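Local coordinates for protein phosphatidylinositol phosphate phosphatase (Schizosaccharomyces pombe, PDB 1I9Z) that removes the 5-phosphate from soluble and lipid inositol phosphates, here through the catalytic domain of a synaptojanin involved in membrane trafficking and signalling, at residues A55-V60 / I151-E156; A79-W84 / G112-I117; V103-G108 / S122-I127; G159-T164 / L188-G193; H199-W204 / A315-V320. All coordinates share one frame; numbering follows the deposited sequence.

In the fold
From the N terminus, strand 57-63 opens contact 1, which closes 91 residues later on strand 147-155 and joins the two sheets of a DNase I-like sandwich. Contacts 2 and 3 nest inside that loop and cross each other. Contact 2 lays helix 78-94 on strand 113-120. Contact 3 packs strand 102-110 against the turn before strand 127-136. Contact 4 follows in series and ties strand 158-166 to the loop after helix 174-187, on the side of its sheet turned from the sandwich core. Contact 5 makes the longest closure, 111 residues, and joins the sheets again through strands 201-205 and 309-320. Contacts 1 and 3 are near neighbours, with centres about 7 Å apart.

Contact 1 (A55-V60 / I151-E156); sequences ADIYVV and IRFDYE
Ile57 reaches the rings of Phe153 and Tyr155 with its CD1 methyl, in the core between the two sheets of the DNase I-like fold. The contact is apolar throughout. Ile57 CD1 lies 3.9 Å from Phe153 CZ, and the two side chains point at each other. The same CD1 lies 4.1 Å from Tyr155 CD1, where the side chains run alongside in opposite senses. It meets both rings obliquely. The Phe153 ring is sent toward Ile57 by a chi1 of 59°, with CG between the backbone N and the carbonyl carbon.

The polar groups of the two segments do not pair with each other. Arg152 and Asp154 form an end-on salt bridge, NH1 2.9 Å from Asp154 OD1 and NH2 3.0 Å from Asp154 OD2, both oxygens met from above the carboxylate plane; Asn129 bonds to both residues. Ala55 N donates to Tyr58 OH at 3.0 Å. With Ile57, Phe153 and Tyr155 buried, the sheets are probably held here by van der Waals packing and the burial of apolar surface.

Contact 2 (A79-W84 / G112-I117); sequences AKRREW and GTALMI
Arg81 and Ala114 meet where helix 78-94 packs on the outer side of a sheet of the DNase I-like sandwich. The helix segment and strand 113-117 run at 38° to each other, with their axes 10.1 Å apart at closest approach. The tighter part is aliphatic. Ala114 CB sits against the stem of Arg81, 3.9 Å from Arg81 CD and equally near its CG. With chi1 at 180°, CG of Arg81 is anti to the backbone N and the stem extends toward the strand.

The solvent side belongs to Arg81, which is partly exposed. Its chain bends at chi3, and the guanidinium turns off to a salt bridge with Glu85 and a hydrogen bond with Gln109. Met116 is buried, but its distances to the helix segment are longer. Its CE is 4.2 Å from the backbone O of Arg81 and 4.3 Å from Arg81 CG. Phe62 and Val60 also touch it. The Trp84 ring leads away from the strand toward Phe62, so the tryptophan meets Met116 CE through its CB, at 4.3 Å.

Contact 3 (V103-G108 / S122-I127); sequences VQLRSG and SCLPSI
Leu124 of a 3-10 turn and Ile127, where strand 127-136 begins, pack on Val103 and Leu105 of edge strand 102-110. The turn follows strand 113-120 and carries the chain from one sheet of the sandwich to the other. Leu124 touches two strand residues with separate branches. Its CD1 lies 4.0 Å from Val103 CG2, and its CD2 lies 3.8 Å from Leu105 CD1. Leu105 and Leu124 lie side by side and point opposite ways, whereas Val103 meets Leu124 at a slant. Leu105 uses both methyls. Its CD2 is 3.9 Å from Ile127 CG2, and its CD1 is almost as near to that methyl. At Ile127, chi1 of -69° places CG1 beside the backbone N and leaves CG2 anti to it, toward Leu105.

Within the turn, Ser126 N bonds to Cys123 O at 2.9 Å and Ile127 N to Leu124 O at 3.0 Å. Both bonds are typical of a 3-10 turn, and the second helps set the spacing of Leu124 and Ile127. Ile127 is buried and also touches Phe153 and Tyr155 of strand 147-155, in the sheet it enters. The result is a small aliphatic cluster where the chain passes between the sheets of a DNase I-like sandwich.

Contact 4 (G159-T164 / L188-G193); sequences GLCFIT and LRFRRG
Two first torsions turn Cys161 and Phe190 toward each other. At Cys161, chi1 of 177° swings SG to the far side from the backbone N. At Phe190, chi1 of -60° sets CG anti to the carbonyl carbon and directs the ring at the strand. The sulfur then meets the ring at its edge, near the ring plane. SG of Cys161 is 3.6 Å from Phe190 CZ and 3.8 Å from Phe190 CE1. It lies 4.8 Å from the ring centroid, 77° off the ring normal, which makes this an edge-on sulfur-aromatic contact.

The second pair is aliphatic. Ile163 CG2 packs 3.9 Å from Leu188 CD2, the two side chains passing one another with their ends reversed. Leu188 is the first residue to leave helical geometry after helix 174-187, so this pair probably helps hold the loop against the strand just after the helix. The carbonyl O of Leu188 accepts a bond of 3.0 Å from Arg189 NH1, which comes from above the carbonyl plane.

Thr133 of strand 127-136 touches Leu188 and Phe190, and Ile196 of the loop touches Ile163 and Leu188. All four contacting side chains are buried. The ring hydrogens along the CZ and CE1 edge carry slight positive charge, so they probably attract the polarisable sulfur weakly. The rest of the attachment between strand and loop comes from apolar packing.

Contact 5 (H199-W204 / A315-V320); sequences HDYVVW and ANIVKV
Tyr201 leaves strand 201-205 and reaches across to strand 309-320, its hydroxyl touching the backbone of Asn316. From CB the side chain turns by a chi1 of -52°, which puts CG anti to the carbonyl carbon. Asp200 CB lies over the centre of one ring face. Farther out, CD1 and then CE1 pass Ala315 CB, with CE1 of Tyr201 3.8 Å from it. The same CE1 is 4.3 Å from Ile317 CD1, which comes in at the ring edge. At the tip, OH of Tyr201 donates to Asn316 O over 2.6 Å. The bond lies in the carbonyl plane, on a lone pair, at a C=O...donor angle of 128°. A phenylalanine here would probably keep much of the packing on Ala315 but leave the Asn316 carbonyl without this donor. The Tyr201 side chain also touches Thr158 and Leu291. Strands 201-204 and 315-320 run at 144° to each other, in different sheets. Tyr201 thus bridges the sandwich, with strand 158-166 beside it in one sheet and strand 20-33 beside Ala315 in the other.

Contact 1 (A55-V60 / I151-E156)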
# COMPACT_ATOMS: atom_id res chain seq x y z
N ALA A 55 12.65 3.09 7.98
CA ALA A 55 12.27 1.87 7.29
C ALA A 55 13.26 1.50 6.19
O ALA A 55 14.03 2.35 5.74
CB ALA A 55 10.86 2.04 6.65
N ASP A 56 13.16 0.27 5.71
CA ASP A 56 13.99 -0.16 4.58
C ASP A 56 13.39 0.37 3.27
O ASP A 56 14.11 0.72 2.33
CB ASP A 56 14.02 -1.67 4.56
CG ASP A 56 14.73 -2.22 5.82
OD1 ASP A 56 15.85 -1.74 6.07
OD2 ASP A 56 14.19 -3.07 6.52
N ILE A 57 12.06 0.42 3.23
CA ILE A 57 11.37 0.83 2.02
C ILE A 57 10.30 1.84 2.41
O ILE A 57 9.56 1.57 3.35
CB ILE A 57 10.68 -0.40 1.35
CG1 ILE A 57 11.74 -1.47 1.08
CG2 ILE A 57 10.00 -0.01 0.02
CD1 ILE A 57 11.20 -2.77 0.49
N TYR A 58 10.30 3.00 1.72
CA TYR A 58 9.25 3.99 1.88
C TYR A 58 8.38 3.99 0.61
O TYR A 58 8.89 4.18 -0.53
CB TYR A 58 9.80 5.40 2.08
CG TYR A 58 10.31 5.62 3.44
CD1 TYR A 58 11.56 5.16 3.79
CD2 TYR A 58 9.52 6.27 4.42
CE1 TYR A 58 12.04 5.28 5.09
CE2 TYR A 58 10.02 6.42 5.76
CZ TYR A 58 11.28 5.90 6.06
OH TYR A 58 11.79 5.90 7.33
N VAL A 59 7.06 3.80 0.80
CA VAL A 59 6.14 3.78 -0.34
C VAL A 59 5.23 4.98 -0.10
O VAL A 59 4.48 5.04 0.86
CB VAL A 59 5.32 2.41 -0.39
CG1 VAL A 59 4.24 2.49 -1.55
CG2 VAL A 59 6.32 1.22 -0.61
N VAL A 60 5.32 5.98 -0.99
CA VAL A 60 4.56 7.20 -0.85
C VAL A 60 3.60 7.43 -2.02
O VAL A 60 4.02 7.45 -3.19
CB VAL A 60 5.53 8.42 -0.78
CG1 VAL A 60 4.76 9.73 -0.44
CG2 VAL A 60 6.67 8.14 0.27
N ILE A 151 3.15 -0.16 -8.55
CA ILE A 151 4.51 -0.63 -8.78
C ILE A 151 4.69 -1.93 -7.96
O ILE A 151 4.30 -2.00 -6.78
CB ILE A 151 5.52 0.44 -8.31
CG1 ILE A 151 5.38 1.68 -9.24
CG2 ILE A 151 6.94 -0.17 -8.39
CD1 ILE A 151 6.04 3.01 -8.60
N ARG A 152 5.28 -2.95 -8.58
CA ARG A 152 5.52 -4.23 -7.93
C ARG A 152 7.00 -4.57 -8.14
O ARG A 152 7.71 -3.98 -8.98
CB ARG A 152 4.61 -5.32 -8.51
CG ARG A 152 4.86 -5.71 -10.06
CD ARG A 152 6.08 -6.64 -10.29
NE ARG A 152 5.93 -7.90 -9.53
CZ ARG A 152 6.91 -8.74 -9.20
NH1 ARG A 152 6.61 -9.82 -8.46
NH2 ARG A 152 8.18 -8.54 -9.61
N PHE A 153 7.49 -5.50 -7.31
CA PHE A 153 8.88 -5.90 -7.42
C PHE A 153 9.09 -7.15 -6.56
O PHE A 153 8.25 -7.50 -5.68
CB PHE A 153 9.84 -4.75 -6.99
CG PHE A 153 9.66 -4.25 -5.57
CD1 PHE A 153 10.32 -4.87 -4.51
CD2 PHE A 153 8.81 -3.17 -5.28
CE1 PHE A 153 10.15 -4.43 -3.18
CE2 PHE A 153 8.62 -2.70 -3.97
CZ PHE A 153 9.28 -3.32 -2.91
N ASP A 154 10.20 -7.83 -6.79
CA ASP A 154 10.50 -8.98 -5.94
C ASP A 154 11.61 -8.50 -5.04
O ASP A 154 12.48 -7.73 -5.49
CB ASP A 154 10.97 -10.17 -6.79
CG ASP A 154 9.90 -10.69 -7.63
OD1 ASP A 154 8.85 -11.02 -7.06
OD2 ASP A 154 10.04 -10.75 -8.86
N TYR A 155 11.54 -8.89 -3.77
CA TYR A 155 12.59 -8.61 -2.79
C TYR A 155 13.08 -10.05 -2.50
O TYR A 155 12.41 -10.87 -1.83
CB TYR A 155 12.07 -7.88 -1.57
CG TYR A 155 13.19 -7.40 -0.68
CD1 TYR A 155 13.42 -6.03 -0.49
CD2 TYR A 155 14.03 -8.30 -0.01
CE1 TYR A 155 14.42 -5.57 0.31
CE2 TYR A 155 15.07 -7.84 0.82
CZ TYR A 155 15.25 -6.48 0.97
OH TYR A 155 16.26 -5.98 1.74
N GLU A 156 14.27 -10.34 -3.04
CA GLU A 156 14.78 -11.71 -3.03
C GLU A 156 13.67 -12.53 -3.71
O GLU A 156 13.24 -12.16 -4.80
CB GLU A 156 15.10 -12.19 -1.61
CG GLU A 156 16.27 -11.46 -0.95
CD GLU A 156 17.65 -11.56 -1.68
OE1 GLU A 156 17.85 -12.35 -2.61
OE2 GLU A 156 18.54 -10.80 -1.28

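Contact 2 (A79-W84 / G112-I117)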
# COMPACT_ATOMS: atom_id res chain seq x y z
N ALA A 79 6.32 17.65 -13.76
CA ALA A 79 7.17 18.58 -13.04
C ALA A 79 6.83 18.68 -11.57
O ALA A 79 7.72 18.74 -10.69
CB ALA A 79 7.06 19.98 -13.66
N LYS A 80 5.54 18.79 -11.30
CA LYS A 80 5.13 18.95 -9.90
C LYS A 80 5.42 17.66 -9.15
O LYS A 80 5.89 17.69 -8.03
CB LYS A 80 3.66 19.32 -9.81
CG LYS A 80 3.41 20.85 -9.96
CD LYS A 80 1.91 21.12 -10.19
CE LYS A 80 1.64 22.61 -10.42
NZ LYS A 80 1.90 23.42 -9.18
N ARG A 81 5.20 16.53 -9.82
CA ARG A 81 5.49 15.23 -9.17
C ARG A 81 7.01 15.16 -8.85
O ARG A 81 7.42 14.76 -7.77
CB ARG A 81 5.14 14.07 -10.12
CG ARG A 81 5.46 12.76 -9.43
CD ARG A 81 5.41 11.65 -10.43
NE ARG A 81 6.70 11.56 -11.13
CZ ARG A 81 6.80 11.50 -12.45
NH1 ARG A 81 5.71 11.54 -13.22
NH2 ARG A 81 7.99 11.32 -13.02
N ARG A 82 7.85 15.61 -9.79
CA ARG A 82 9.26 15.56 -9.52
C ARG A 82 9.72 16.47 -8.39
O ARG A 82 10.74 16.17 -7.78
CB ARG A 82 10.06 15.87 -10.81
CG ARG A 82 9.94 14.70 -11.78
CD ARG A 82 10.60 14.91 -13.16
NE ARG A 82 10.51 13.62 -13.86
CZ ARG A 82 10.19 13.45 -15.14
NH1 ARG A 82 9.91 14.51 -15.90
NH2 ARG A 82 10.16 12.21 -15.64
N GLU A 83 8.99 17.55 -8.13
CA GLU A 83 9.36 18.45 -7.00
C GLU A 83 9.13 17.67 -5.68
O GLU A 83 9.89 17.75 -4.72
CB GLU A 83 8.46 19.67 -6.99
CG GLU A 83 8.78 20.69 -8.10
CD GLU A 83 7.79 21.85 -8.07
OE1 GLU A 83 7.71 22.51 -7.01
OE2 GLU A 83 7.08 22.10 -9.08
N TRP A 84 8.01 16.93 -5.64
CA TRP A 84 7.72 16.13 -4.47
C TRP A 84 8.77 15.03 -4.33
O TRP A 84 9.25 14.78 -3.23
CB TRP A 84 6.29 15.49 -4.59
CG TRP A 84 5.28 16.50 -4.31
CD1 TRP A 84 4.43 17.09 -5.19
CD2 TRP A 84 4.94 16.99 -3.01
NE1 TRP A 84 3.55 17.90 -4.52
CE2 TRP A 84 3.85 17.88 -3.18
CE3 TRP A 84 5.45 16.77 -1.72
CZ2 TRP A 84 3.24 18.57 -2.09
CZ3 TRP A 84 4.83 17.44 -0.62
CH2 TRP A 84 3.73 18.33 -0.84
N GLY A 112 -3.33 13.44 -11.40
CA GLY A 112 -2.77 13.95 -10.17
C GLY A 112 -2.39 12.91 -9.09
O GLY A 112 -1.96 13.25 -7.96
N THR A 113 -2.57 11.66 -9.43
CA THR A 113 -2.22 10.57 -8.52
C THR A 113 -0.82 10.08 -8.83
O THR A 113 -0.52 9.87 -10.02
CB THR A 113 -3.26 9.41 -8.71
OG1 THR A 113 -4.56 9.94 -8.45
CG2 THR A 113 -2.92 8.24 -7.79
N ALA A 114 0.04 9.95 -7.80
CA ALA A 114 1.39 9.44 -8.07
C ALA A 114 1.87 8.48 -6.97
O ALA A 114 1.46 8.58 -5.80
CB ALA A 114 2.40 10.62 -8.21
N LEU A 115 2.73 7.57 -7.36
CA LEU A 115 3.28 6.59 -6.43
C LEU A 115 4.80 6.63 -6.60
O LEU A 115 5.30 6.62 -7.73
CB LEU A 115 2.78 5.14 -6.78
CG LEU A 115 3.24 4.05 -5.80
CD1 LEU A 115 2.56 4.31 -4.37
CD2 LEU A 115 2.85 2.63 -6.39
N MET A 116 5.53 6.73 -5.51
CA MET A 116 6.97 6.72 -5.64
C MET A 116 7.51 5.84 -4.54
O MET A 116 7.01 5.88 -3.37
CB MET A 116 7.53 8.16 -5.54
CG MET A 116 7.09 8.87 -4.30
SD MET A 116 7.52 10.71 -4.36
CE MET A 116 6.46 11.33 -5.48
N ILE A 117 8.52 5.04 -4.88
CA ILE A 117 9.06 4.09 -3.91
C ILE A 117 10.58 4.32 -3.74
O ILE A 117 11.32 4.43 -4.74
CB ILE A 117 8.77 2.64 -4.40
CG1 ILE A 117 7.23 2.39 -4.40
CG2 ILE A 117 9.48 1.62 -3.41
CD1 ILE A 117 6.85 0.92 -4.72

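Contact 3 (V103-G108 / S122-I127)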
# COMPACT_ATOMS: atom_id res chain seq x y z
N VAL A 103 17.50 5.72 -2.28
CA VAL A 103 17.42 6.01 -3.68
C VAL A 103 15.95 5.78 -4.09
O VAL A 103 15.24 4.97 -3.46
CB VAL A 103 18.28 5.07 -4.53
CG1 VAL A 103 19.78 5.33 -4.23
CG2 VAL A 103 17.91 3.64 -4.26
N GLN A 104 15.53 6.49 -5.14
CA GLN A 104 14.17 6.28 -5.66
C GLN A 104 14.27 5.12 -6.64
O GLN A 104 15.01 5.16 -7.65
CB GLN A 104 13.67 7.54 -6.38
CG GLN A 104 12.38 7.33 -7.23
CD GLN A 104 11.95 8.63 -7.83
OE1 GLN A 104 12.00 9.66 -7.15
NE2 GLN A 104 11.54 8.62 -9.12
N LEU A 105 13.53 4.09 -6.35
CA LEU A 105 13.50 2.93 -7.21
C LEU A 105 12.73 3.28 -8.48
O LEU A 105 13.18 3.02 -9.64
CB LEU A 105 12.80 1.79 -6.46
CG LEU A 105 12.80 0.41 -7.04
CD1 LEU A 105 14.27 -0.12 -7.01
CD2 LEU A 105 11.85 -0.52 -6.20
N ARG A 106 11.53 3.82 -8.28
CA ARG A 106 10.66 4.13 -9.42
C ARG A 106 9.46 4.97 -8.97
O ARG A 106 9.12 4.94 -7.77
CB ARG A 106 10.08 2.83 -10.05
CG ARG A 106 9.46 3.25 -11.45
CD ARG A 106 8.25 2.64 -12.28
NE ARG A 106 8.71 1.46 -12.91
CZ ARG A 106 8.36 0.76 -14.00
NH1 ARG A 106 7.41 0.93 -14.97
NH2 ARG A 106 9.14 -0.31 -14.08
N SER A 107 8.85 5.70 -9.89
CA SER A 107 7.65 6.46 -9.62
C SER A 107 6.75 6.31 -10.83
O SER A 107 7.18 6.00 -11.95
CB SER A 107 7.87 7.97 -9.32
OG SER A 107 8.18 8.67 -10.50
N GLY A 108 5.47 6.56 -10.60
CA GLY A 108 4.48 6.45 -11.65
C GLY A 108 3.45 7.55 -11.41
O GLY A 108 3.32 8.04 -10.25
N SER A 122 21.35 -0.18 0.42
CA SER A 122 21.71 -1.55 0.77
C SER A 122 20.66 -2.58 0.37
O SER A 122 20.95 -3.76 0.29
CB SER A 122 22.00 -1.65 2.26
OG SER A 122 20.88 -1.21 3.03
N CYS A 123 19.42 -2.16 0.13
CA CYS A 123 18.39 -3.11 -0.27
C CYS A 123 18.44 -3.37 -1.76
O CYS A 123 17.91 -4.37 -2.26
CB CYS A 123 16.97 -2.55 0.04
SG CYS A 123 16.61 -2.45 1.76
N LEU A 124 19.02 -2.45 -2.51
CA LEU A 124 18.99 -2.60 -3.96
C LEU A 124 19.39 -3.94 -4.59
O LEU A 124 18.71 -4.42 -5.50
CB LEU A 124 19.80 -1.49 -4.62
CG LEU A 124 19.07 -0.22 -4.98
CD1 LEU A 124 20.08 0.64 -5.79
CD2 LEU A 124 17.82 -0.54 -5.82
N PRO A 125 20.47 -4.58 -4.12
CA PRO A 125 20.85 -5.86 -4.72
C PRO A 125 19.78 -6.92 -4.62
O PRO A 125 19.76 -7.84 -5.43
CB PRO A 125 22.11 -6.25 -3.95
CG PRO A 125 22.72 -4.94 -3.57
CD PRO A 125 21.50 -4.11 -3.16
N SER A 126 18.87 -6.77 -3.66
CA SER A 126 17.82 -7.76 -3.42
C SER A 126 16.59 -7.49 -4.25
O SER A 126 15.77 -8.38 -4.42
CB SER A 126 17.35 -7.72 -1.94
OG SER A 126 18.34 -8.15 -1.02
N ILE A 127 16.48 -6.30 -4.83
CA ILE A 127 15.24 -5.92 -5.55
C ILE A 127 15.32 -6.15 -7.03
O ILE A 127 16.25 -5.66 -7.69
CB ILE A 127 14.91 -4.45 -5.21
CG1 ILE A 127 14.49 -4.39 -3.72
CG2 ILE A 127 13.75 -3.94 -6.14
CD1 ILE A 127 14.32 -2.97 -3.12

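Contact 4 (G159-T164 / L188-G193)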
# COMPACT_ATOMS: atom_id res chain seq x y z
N GLY A 159 7.37 -11.62 -3.55
CA GLY A 159 6.78 -10.61 -4.44
C GLY A 159 5.91 -9.57 -3.73
O GLY A 159 5.06 -9.96 -2.93
N LEU A 160 6.16 -8.27 -3.97
CA LEU A 160 5.35 -7.23 -3.35
C LEU A 160 4.69 -6.33 -4.38
O LEU A 160 5.29 -6.02 -5.40
CB LEU A 160 6.23 -6.38 -2.41
CG LEU A 160 6.90 -7.14 -1.25
CD1 LEU A 160 8.34 -7.56 -1.69
CD2 LEU A 160 6.91 -6.21 -0.01
N CYS A 161 3.44 -5.93 -4.13
CA CYS A 161 2.80 -5.05 -5.06
C CYS A 161 2.16 -3.92 -4.29
O CYS A 161 1.42 -4.16 -3.33
CB CYS A 161 1.76 -5.78 -5.90
SG CYS A 161 0.82 -4.74 -7.05
N PHE A 162 2.47 -2.68 -4.71
CA PHE A 162 1.92 -1.49 -4.10
C PHE A 162 1.03 -0.71 -5.07
O PHE A 162 1.41 -0.43 -6.25
CB PHE A 162 3.06 -0.58 -3.58
CG PHE A 162 3.82 -1.22 -2.52
CD1 PHE A 162 4.95 -1.99 -2.82
CD2 PHE A 162 3.36 -1.12 -1.17
CE1 PHE A 162 5.66 -2.64 -1.81
CE2 PHE A 162 4.06 -1.76 -0.16
CZ PHE A 162 5.20 -2.51 -0.47
N ILE A 163 -0.15 -0.33 -4.57
CA ILE A 163 -1.09 0.41 -5.37
C ILE A 163 -1.64 1.60 -4.64
O ILE A 163 -2.09 1.46 -3.49
CB ILE A 163 -2.32 -0.45 -5.75
CG1 ILE A 163 -1.86 -1.80 -6.28
CG2 ILE A 163 -3.21 0.29 -6.75
CD1 ILE A 163 -2.52 -2.93 -5.62
N THR A 164 -1.54 2.80 -5.24
CA THR A 164 -2.23 3.94 -4.64
C THR A 164 -3.36 4.35 -5.61
O THR A 164 -3.27 4.15 -6.82
CB THR A 164 -1.29 5.16 -4.33
OG1 THR A 164 -2.02 6.07 -3.51
CG2 THR A 164 -0.88 5.89 -5.65
N LEU A 188 -5.62 -3.40 -13.87
CA LEU A 188 -4.20 -3.15 -13.68
C LEU A 188 -3.43 -4.39 -14.13
O LEU A 188 -3.68 -5.51 -13.64
CB LEU A 188 -3.97 -2.86 -12.20
CG LEU A 188 -3.32 -1.70 -11.47
CD1 LEU A 188 -3.30 -0.34 -12.23
CD2 LEU A 188 -4.00 -1.63 -10.10
N ARG A 189 -2.52 -4.23 -15.07
CA ARG A 189 -1.74 -5.37 -15.54
C ARG A 189 -0.33 -4.91 -15.75
O ARG A 189 -0.14 -3.87 -16.37
CB ARG A 189 -2.29 -5.85 -16.87
CG ARG A 189 -3.59 -6.60 -16.69
CD ARG A 189 -3.26 -8.04 -16.34
NE ARG A 189 -4.48 -8.84 -16.34
CZ ARG A 189 -5.39 -8.76 -15.39
NH1 ARG A 189 -5.21 -7.93 -14.37
NH2 ARG A 189 -6.50 -9.47 -15.47
N PHE A 190 0.63 -5.65 -15.22
CA PHE A 190 2.04 -5.25 -15.41
C PHE A 190 2.56 -5.96 -16.66
O PHE A 190 1.78 -6.21 -17.56
CB PHE A 190 2.86 -5.62 -14.21
CG PHE A 190 2.38 -4.97 -12.92
CD1 PHE A 190 1.56 -5.68 -12.06
CD2 PHE A 190 2.82 -3.72 -12.54
CE1 PHE A 190 1.19 -5.16 -10.79
CE2 PHE A 190 2.46 -3.18 -11.29
CZ PHE A 190 1.63 -3.94 -10.42
N ARG A 191 3.84 -6.29 -16.75
CA ARG A 191 4.32 -6.99 -17.97
C ARG A 191 3.73 -8.39 -18.14
O ARG A 191 3.48 -9.12 -17.15
CB ARG A 191 5.83 -7.11 -17.94
CG ARG A 191 6.46 -5.73 -17.76
CD ARG A 191 8.00 -5.73 -17.92
NE ARG A 191 8.46 -6.09 -19.26
CZ ARG A 191 9.70 -6.50 -19.55
NH1 ARG A 191 10.60 -6.61 -18.59
NH2 ARG A 191 10.05 -6.78 -20.81
N ARG A 192 3.52 -8.78 -19.40
CA ARG A 192 3.02 -10.13 -19.67
C ARG A 192 1.74 -10.49 -18.91
O ARG A 192 1.57 -11.64 -18.47
CB ARG A 192 4.08 -11.17 -19.30
CG ARG A 192 5.48 -10.82 -19.80
CD ARG A 192 6.53 -11.79 -19.31
NE ARG A 192 6.40 -13.10 -19.93
CZ ARG A 192 6.35 -14.25 -19.25
NH1 ARG A 192 6.43 -14.24 -17.92
NH2 ARG A 192 6.26 -15.41 -19.91
N GLY A 193 0.84 -9.51 -18.78
CA GLY A 193 -0.42 -9.77 -18.10
C GLY A 193 -0.38 -10.07 -16.62
O GLY A 193 -1.36 -10.52 -16.09

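Contact 5 (H199-W204 / A315-V320)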
# COMPACT_ATOMS: atom_id res chain seq x y z
N HIS A 199 1.04 -11.86 -5.96
CA HIS A 199 2.09 -11.43 -5.06
C HIS A 199 1.88 -11.96 -3.64
O HIS A 199 0.73 -12.12 -3.21
CB HIS A 199 2.09 -9.89 -4.97
CG HIS A 199 2.41 -9.23 -6.27
ND1 HIS A 199 1.47 -8.93 -7.22
CD2 HIS A 199 3.61 -8.97 -6.85
CE1 HIS A 199 2.06 -8.53 -8.34
NE2 HIS A 199 3.37 -8.56 -8.14
N ASP A 200 2.97 -12.14 -2.91
CA ASP A 200 2.90 -12.53 -1.49
C ASP A 200 2.25 -11.42 -0.65
O ASP A 200 1.44 -11.71 0.25
CB ASP A 200 4.29 -12.82 -0.97
CG ASP A 200 4.93 -13.95 -1.73
OD1 ASP A 200 4.40 -15.08 -1.62
OD2 ASP A 200 5.86 -13.71 -2.52
N TYR A 201 2.63 -10.17 -0.93
CA TYR A 201 2.09 -9.03 -0.18
C TYR A 201 1.56 -7.95 -1.14
O TYR A 201 2.25 -7.60 -2.12
CB TYR A 201 3.20 -8.41 0.69
CG TYR A 201 3.92 -9.40 1.58
CD1 TYR A 201 5.31 -9.45 1.58
CD2 TYR A 201 3.21 -10.23 2.46
CE1 TYR A 201 6.01 -10.29 2.43
CE2 TYR A 201 3.87 -11.08 3.32
CZ TYR A 201 5.27 -11.12 3.31
OH TYR A 201 5.96 -11.97 4.13
N VAL A 202 0.37 -7.40 -0.86
CA VAL A 202 -0.17 -6.33 -1.68
C VAL A 202 -0.65 -5.23 -0.71
O VAL A 202 -1.36 -5.55 0.28
CB VAL A 202 -1.42 -6.80 -2.48
CG1 VAL A 202 -1.96 -5.60 -3.30
CG2 VAL A 202 -1.11 -8.00 -3.39
N VAL A 203 -0.32 -3.96 -0.96
CA VAL A 203 -0.81 -2.88 -0.08
C VAL A 203 -1.48 -1.95 -1.05
O VAL A 203 -0.86 -1.55 -2.06
CB VAL A 203 0.31 -2.11 0.69
CG1 VAL A 203 -0.32 -0.94 1.49
CG2 VAL A 203 1.00 -3.06 1.67
N TRP A 204 -2.77 -1.69 -0.82
CA TRP A 204 -3.54 -0.83 -1.75
C TRP A 204 -4.08 0.29 -0.87
O TRP A 204 -4.74 0.02 0.14
CB TRP A 204 -4.67 -1.62 -2.37
CG TRP A 204 -5.44 -0.98 -3.45
CD1 TRP A 204 -5.59 0.35 -3.71
CD2 TRP A 204 -6.23 -1.67 -4.43
NE1 TRP A 204 -6.40 0.52 -4.79
CE2 TRP A 204 -6.82 -0.71 -5.23
CE3 TRP A 204 -6.49 -3.03 -4.67
CZ2 TRP A 204 -7.68 -1.04 -6.31
CZ3 TRP A 204 -7.36 -3.35 -5.75
CH2 TRP A 204 -7.93 -2.37 -6.54
N ALA A 315 7.80 -7.15 6.83
CA ALA A 315 7.49 -8.09 5.77
C ALA A 315 8.58 -9.15 5.77
O ALA A 315 9.76 -8.82 5.63
CB ALA A 315 7.46 -7.36 4.41
N ASN A 316 8.17 -10.39 6.00
CA ASN A 316 9.10 -11.50 6.00
C ASN A 316 9.42 -11.83 4.57
O ASN A 316 8.53 -12.09 3.76
CB ASN A 316 8.49 -12.72 6.70
CG ASN A 316 9.53 -13.85 6.83
OD1 ASN A 316 9.52 -14.81 6.06
ND2 ASN A 316 10.45 -13.69 7.78
N ILE A 317 10.71 -11.84 4.29
CA ILE A 317 11.30 -12.08 2.97
C ILE A 317 12.03 -13.42 2.96
O ILE A 317 12.61 -13.80 3.96
CB ILE A 317 12.34 -10.90 2.65
CG1 ILE A 317 11.64 -9.90 1.73
CG2 ILE A 317 13.70 -11.38 2.02
CD1 ILE A 317 10.28 -9.63 2.11
N VAL A 318 12.00 -14.11 1.83
CA VAL A 318 12.72 -15.38 1.73
C VAL A 318 13.68 -15.37 0.56
O VAL A 318 13.33 -14.94 -0.52
CB VAL A 318 11.77 -16.57 1.53
CG1 VAL A 318 12.55 -17.91 1.57
CG2 VAL A 318 10.69 -16.52 2.61
N LYS A 319 14.90 -15.84 0.79
CA LYS A 319 15.86 -15.94 -0.28
C LYS A 319 16.15 -17.45 -0.42
O LYS A 319 16.67 -18.08 0.52
CB LYS A 319 17.13 -15.17 0.07
CG LYS A 319 18.20 -15.33 -1.00
CD LYS A 319 19.47 -14.60 -0.56
CE LYS A 319 20.63 -14.74 -1.55
NZ LYS A 319 21.75 -13.84 -1.11
N VAL A 320 15.80 -18.00 -1.57
CA VAL A 320 15.95 -19.42 -1.86
C VAL A 320 17.17 -19.71 -2.73
O VAL A 320 17.34 -19.09 -3.76
CB VAL A 320 14.72 -19.95 -2.62
CG1 VAL A 320 14.86 -21.46 -2.86
CG2 VAL A 320 13.43 -19.65 -1.83